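Local coordinates for uncharacterized protein MJ0236 (Methanocaldococcus jannaschii DSM 2661, PDB 2PHP) that probably condenses a thiazole phosphate with hydroxymethylpyrimidine diphosphate to give thiamine phosphate, this chain being the C-terminal ThiN domain of a bifunctional enzyme, at residues I6-L15 with N36-P44. Sequence-based numbering, arbitrary orientation.
Sequences INKEKVIKNL and NIAESLPFP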
ATOM      1  N   ILE B   6     -22.521   9.928 -19.434  1.00 33.59           N
ATOM      2  CA  ILE B   6     -21.835   9.080 -18.474  1.00 31.83           C
ATOM      3  C   ILE B   6     -20.945   8.069 -19.176  1.00 30.94           C
ATOM      4  O   ILE B   6     -21.412   7.027 -19.636  1.00 31.38           O
ATOM      5  CB  ILE B   6     -22.835   8.344 -17.568  1.00 32.70           C
ATOM      6  CG1 ILE B   6     -23.716   9.368 -16.840  1.00 32.86           C
ATOM      7  CG2 ILE B   6     -22.084   7.479 -16.550  1.00 32.46           C
ATOM      8  CD1 ILE B   6     -24.772   8.765 -15.915  1.00 37.27           C
ATOM      9  N   ASN B   7     -19.659   8.388 -19.265  1.00 28.59           N
ATOM     10  CA  ASN B   7     -18.713   7.497 -19.907  1.00 28.49           C
ATOM     11  C   ASN B   7     -17.816   6.866 -18.837  1.00 28.05           C
ATOM     12  O   ASN B   7     -18.040   7.055 -17.641  1.00 25.43           O
ATOM     13  CB  ASN B   7     -17.880   8.266 -20.938  1.00 28.12           C
ATOM     14  CG  ASN B   7     -17.217   9.494 -20.352  1.00 29.59           C
ATOM     15  OD1 ASN B   7     -17.236   9.707 -19.139  1.00 31.01           O
ATOM     16  ND2 ASN B   7     -16.620  10.310 -21.213  1.00 30.46           N
ATOM     17  N   LYS B   8     -16.812   6.112 -19.261  1.00 26.41           N
ATOM     18  CA  LYS B   8     -15.926   5.460 -18.304  1.00 29.24           C
ATOM     19  C   LYS B   8     -15.218   6.424 -17.361  1.00 27.77           C
ATOM     20  O   LYS B   8     -15.027   6.113 -16.187  1.00 27.18           O
ATOM     21  CB  LYS B   8     -14.896   4.599 -19.032  1.00 31.24           C
ATOM     22  CG  LYS B   8     -15.479   3.329 -19.623  1.00 33.15           C
ATOM     23  CD  LYS B   8     -14.390   2.474 -20.244  1.00 36.87           C
ATOM     24  CE  LYS B   8     -14.949   1.172 -20.777  1.00 39.72           C
ATOM     25  NZ  LYS B   8     -13.878   0.292 -21.339  1.00 42.89           N
ATOM     26  N   GLU B   9     -14.828   7.589 -17.871  1.00 27.34           N
ATOM     27  CA  GLU B   9     -14.140   8.577 -17.047  1.00 26.74           C
ATOM     28  C   GLU B   9     -15.058   9.013 -15.907  1.00 27.92           C
ATOM     29  O   GLU B   9     -14.639   9.113 -14.751  1.00 25.83           O
ATOM     30  CB  GLU B   9     -13.748   9.797 -17.886  1.00 27.83           C
ATOM     31  CG  GLU B   9     -12.940  10.836 -17.125  1.00 30.29           C
ATOM     32  CD  GLU B   9     -12.657  12.088 -17.943  1.00 32.88           C
ATOM     33  OE1 GLU B   9     -12.504  11.980 -19.180  1.00 33.71           O
ATOM     34  OE2 GLU B   9     -12.573  13.178 -17.343  1.00 34.14           O
ATOM     35  N   LYS B  10     -16.315   9.285 -16.236  1.00 26.72           N
ATOM     36  CA  LYS B  10     -17.257   9.698 -15.209  1.00 28.38           C
ATOM     37  C   LYS B  10     -17.373   8.646 -14.108  1.00 27.47           C
ATOM     38  O   LYS B  10     -17.359   8.970 -12.922  1.00 29.44           O
ATOM     39  CB  LYS B  10     -18.631   9.986 -15.819  1.00 29.44           C
ATOM     40  CG  LYS B  10     -19.674  10.441 -14.810  1.00 36.44           C
ATOM     41  CD  LYS B  10     -19.380  11.845 -14.304  1.00 39.51           C
ATOM     42  CE  LYS B  10     -20.423  12.299 -13.295  1.00 44.91           C
ATOM     43  NZ  LYS B  10     -20.148  13.673 -12.792  1.00 45.91           N
ATOM     44  N   VAL B  11     -17.485   7.381 -14.505  1.00 27.26           N
ATOM     45  CA  VAL B  11     -17.596   6.282 -13.548  1.00 26.38           C
ATOM     46  C   VAL B  11     -16.351   6.183 -12.661  1.00 27.30           C
ATOM     47  O   VAL B  11     -16.458   6.057 -11.438  1.00 26.52           O
ATOM     48  CB  VAL B  11     -17.809   4.933 -14.271  1.00 24.34           C
ATOM     49  CG1 VAL B  11     -17.646   3.770 -13.289  1.00 23.87           C
ATOM     50  CG2 VAL B  11     -19.203   4.893 -14.900  1.00 24.07           C
ATOM     51  N   ILE B  12     -15.173   6.230 -13.276  1.00 27.01           N
ATOM     52  CA  ILE B  12     -13.932   6.160 -12.513  1.00 27.33           C
ATOM     53  C   ILE B  12     -13.856   7.324 -11.521  1.00 27.44           C
ATOM     54  O   ILE B  12     -13.440   7.138 -10.381  1.00 26.48           O
ATOM     55  CB  ILE B  12     -12.693   6.199 -13.434  1.00 28.06           C
ATOM     56  CG1 ILE B  12     -12.623   4.915 -14.272  1.00 26.52           C
ATOM     57  CG2 ILE B  12     -11.424   6.400 -12.600  1.00 25.31           C
ATOM     58  CD1 ILE B  12     -12.581   3.638 -13.472  1.00 26.58           C
ATOM     59  N   LYS B  13     -14.263   8.517 -11.953  1.00 25.91           N
ATOM     60  CA  LYS B  13     -14.234   9.686 -11.074  1.00 26.99           C
ATOM     61  C   LYS B  13     -15.214   9.554  -9.898  1.00 26.93           C
ATOM     62  O   LYS B  13     -14.909   9.982  -8.780  1.00 25.05           O
ATOM     63  CB  LYS B  13     -14.554  10.976 -11.846  1.00 27.32           C
ATOM     64  CG  LYS B  13     -13.437  11.503 -12.724  1.00 27.61           C
ATOM     65  CD  LYS B  13     -13.741  12.925 -13.202  1.00 32.18           C
ATOM     66  CE  LYS B  13     -12.783  13.335 -14.318  1.00 32.34           C
ATOM     67  NZ  LYS B  13     -13.295  14.464 -15.132  1.00 32.40           N
ATOM     68  N   ASN B  14     -16.383   8.966 -10.148  1.00 24.94           N
ATOM     69  CA  ASN B  14     -17.375   8.793  -9.092  1.00 25.18           C
ATOM     70  C   ASN B  14     -16.865   7.807  -8.050  1.00 24.59           C
ATOM     71  O   ASN B  14     -16.942   8.063  -6.853  1.00 24.08           O
ATOM     72  CB  ASN B  14     -18.704   8.298  -9.665  1.00 24.36           C
ATOM     73  CG  ASN B  14     -19.404   9.352 -10.485  1.00 29.32           C
ATOM     74  OD1 ASN B  14     -19.250  10.549 -10.232  1.00 29.08           O
ATOM     75  ND2 ASN B  14     -20.195   8.917 -11.463  1.00 31.29           N
ATOM     76  N   LEU B  15     -16.340   6.679  -8.514  1.00 24.72           N
ATOM     77  CA  LEU B  15     -15.803   5.665  -7.608  1.00 25.33           C
ATOM     78  C   LEU B  15     -14.641   6.220  -6.787  1.00 26.73           C
ATOM     79  O   LEU B  15     -14.558   5.997  -5.575  1.00 27.07           O
ATOM     80  CB  LEU B  15     -15.341   4.438  -8.399  1.00 23.34           C
ATOM     81  CG  LEU B  15     -16.476   3.485  -8.777  1.00 22.87           C
ATOM     82  CD1 LEU B  15     -16.039   2.522  -9.866  1.00 21.46           C
ATOM     83  CD2 LEU B  15     -16.910   2.742  -7.524  1.00 22.15           C
ATOM     84  N   ASN B  36     -16.637  -4.120  -1.053  1.00 24.85           N
ATOM     85  CA  ASN B  36     -16.172  -3.580  -2.322  1.00 25.88           C
ATOM     86  C   ASN B  36     -17.249  -2.606  -2.773  1.00 25.74           C
ATOM     87  O   ASN B  36     -18.392  -2.680  -2.316  1.00 28.77           O
ATOM     88  CB  ASN B  36     -15.979  -4.679  -3.372  1.00 25.80           C
ATOM     89  CG  ASN B  36     -15.041  -4.240  -4.510  1.00 26.43           C
ATOM     90  OD1 ASN B  36     -14.754  -3.046  -4.679  1.00 26.00           O
ATOM     91  ND2 ASN B  36     -14.567  -5.205  -5.291  1.00 24.14           N
ATOM     92  N   ILE B  37     -16.884  -1.672  -3.634  1.00 25.97           N
ATOM     93  CA  ILE B  37     -17.847  -0.709  -4.141  1.00 25.76           C
ATOM     94  C   ILE B  37     -17.682  -0.699  -5.659  1.00 26.41           C
ATOM     95  O   ILE B  37     -16.555  -0.679  -6.175  1.00 24.98           O
ATOM     96  CB  ILE B  37     -17.617   0.700  -3.527  1.00 26.36           C
ATOM     97  CG1 ILE B  37     -18.715   1.662  -4.001  1.00 27.02           C
ATOM     98  CG2 ILE B  37     -16.238   1.208  -3.881  1.00 23.81           C
ATOM     99  CD1 ILE B  37     -18.792   2.943  -3.210  1.00 28.51           C
ATOM    100  N   ALA B  38     -18.809  -0.743  -6.363  1.00 24.80           N
ATOM    101  CA  ALA B  38     -18.816  -0.788  -7.814  1.00 23.90           C
ATOM    102  C   ALA B  38     -19.828   0.157  -8.449  1.00 25.43           C
ATOM    103  O   ALA B  38     -20.842   0.526  -7.842  1.00 27.23           O
ATOM    104  CB  ALA B  38     -19.094  -2.210  -8.278  1.00 22.50           C
ATOM    105  N   GLU B  39     -19.544   0.536  -9.687  1.00 24.85           N
ATOM    106  CA  GLU B  39     -20.429   1.416 -10.435  1.00 25.95           C
ATOM    107  C   GLU B  39     -20.315   1.031 -11.901  1.00 27.38           C
ATOM    108  O   GLU B  39     -19.222   0.725 -12.397  1.00 25.96           O
ATOM    109  CB  GLU B  39     -20.036   2.879 -10.244  1.00 26.91           C
ATOM    110  CG  GLU B  39     -21.077   3.865 -10.791  1.00 30.35           C
ATOM    111  CD  GLU B  39     -20.681   5.323 -10.582  1.00 35.86           C
ATOM    112  OE1 GLU B  39     -20.385   5.706  -9.425  1.00 37.77           O
ATOM    113  OE2 GLU B  39     -20.673   6.093 -11.572  1.00 38.90           O
ATOM    114  N   SER B  40     -21.450   1.043 -12.590  1.00 25.55           N
ATOM    115  CA  SER B  40     -21.479   0.679 -13.995  1.00 26.21           C
ATOM    116  C   SER B  40     -21.800   1.852 -14.896  1.00 26.57           C
ATOM    117  O   SER B  40     -22.242   2.920 -14.446  1.00 26.98           O
ATOM    118  CB  SER B  40     -22.546  -0.379 -14.242  1.00 24.45           C
ATOM    119  OG  SER B  40     -23.831   0.218 -14.170  1.00 23.39           O
ATOM    120  N   LEU B  41     -21.572   1.628 -16.185  1.00 26.37           N
ATOM    121  CA  LEU B  41     -21.906   2.604 -17.203  1.00 26.23           C
ATOM    122  C   LEU B  41     -23.415   2.400 -17.342  1.00 27.04           C
ATOM    123  O   LEU B  41     -23.960   1.383 -16.884  1.00 26.72           O
ATOM    124  CB  LEU B  41     -21.223   2.240 -18.520  1.00 26.33           C
ATOM    125  CG  LEU B  41     -19.721   2.468 -18.672  1.00 26.44           C
ATOM    126  CD1 LEU B  41     -19.216   1.704 -19.900  1.00 26.54           C
ATOM    127  CD2 LEU B  41     -19.442   3.967 -18.797  1.00 27.71           C
ATOM    128  N   PRO B  42     -24.119   3.355 -17.963  1.00 26.39           N
ATOM    129  CA  PRO B  42     -25.566   3.162 -18.110  1.00 26.56           C
ATOM    130  C   PRO B  42     -25.832   1.926 -18.983  1.00 26.33           C
ATOM    131  O   PRO B  42     -25.044   1.624 -19.879  1.00 24.89           O
ATOM    132  CB  PRO B  42     -26.019   4.462 -18.780  1.00 26.54           C
ATOM    133  CG  PRO B  42     -24.996   5.466 -18.284  1.00 27.79           C
ATOM    134  CD  PRO B  42     -23.710   4.698 -18.407  1.00 26.48           C
ATOM    135  N   PHE B  43     -26.923   1.208 -18.708  1.00 25.80           N
ATOM    136  CA  PHE B  43     -27.281   0.014 -19.475  1.00 26.85           C
ATOM    137  C   PHE B  43     -26.088  -0.930 -19.663  1.00 29.18           C
ATOM    138  O   PHE B  43     -25.715  -1.266 -20.792  1.00 29.07           O
ATOM    139  CB  PHE B  43     -27.836   0.431 -20.846  1.00 29.38           C
ATOM    140  CG  PHE B  43     -29.036   1.338 -20.755  1.00 31.23           C
ATOM    141  CD1 PHE B  43     -30.279   0.834 -20.369  1.00 31.14           C
ATOM    142  CD2 PHE B  43     -28.906   2.708 -20.964  1.00 32.52           C
ATOM    143  CE1 PHE B  43     -31.369   1.683 -20.186  1.00 29.34           C
ATOM    144  CE2 PHE B  43     -29.994   3.561 -20.781  1.00 33.67           C
ATOM    145  CZ  PHE B  43     -31.228   3.041 -20.388  1.00 31.56           C
ATOM    146  N   PRO B  44     -25.479  -1.384 -18.556  1.00 29.83           N
ATOM    147  CA  PRO B  44     -24.326  -2.287 -18.662  1.00 30.61           C
ATOM    148  C   PRO B  44     -24.648  -3.601 -19.378  1.00 32.94           C
ATOM    149  O   PRO B  44     -25.682  -4.218 -19.119  1.00 33.21           O
ATOM    150  CB  PRO B  44     -23.917  -2.495 -17.205  1.00 28.12           C
ATOM    151  CG  PRO B  44     -25.238  -2.418 -16.479  1.00 28.14           C
ATOM    152  CD  PRO B  44     -25.899  -1.222 -17.150  1.00 27.54           C
TER
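Asn14 and Glu39 make the polar link between helix 8-15 and strand 37-40, which run roughly antiparallel (158°) with their axes 8.5 Å apart. Asn14 ND2 gives a nearly straight hydrogen bond of 2.9 Å to the syn lone pair of Glu39 OE2, and OE2 lies close to the amide plane of Asn14. Glu39 reaches the helix on an extended chain, CG anti to the backbone N (chi1 -169°). Arg94 forms a salt bridge to the same OE2, and the backbone N of Ala167, where helix 167-185 begins, bonds to OE1. Asn7 is the N-cap, its OD1 accepting from Lys10 N at 3.1 Å.

Van der Waals contacts lie along the strand. Val11 CG1 rests on the carbonyl oxygen of Glu39 at 3.5 Å, while its CG2 meets Leu41 CD2. One turn on, Leu15 CG packs against Glu39 CB at 3.9 Å and CD2 touches Ile37 CG2. Leu41 lays CD2 against the first peptide of the helix, 3.3 Å from Asn7 C, and just before the helix Ile6 CB meets Pro42 CG (3.7 Å).

A glutamine in place of Glu39 would probably remove this charge partner of Arg94 and turn an NH2 toward donors, those of Asn14 and Arg94 or that of Ala167. The buried carboxylate thus ties a helix packed on the mixed sheet of the ThiN domain to the start of helix 167-185, its negative charge probably balanced by Arg94.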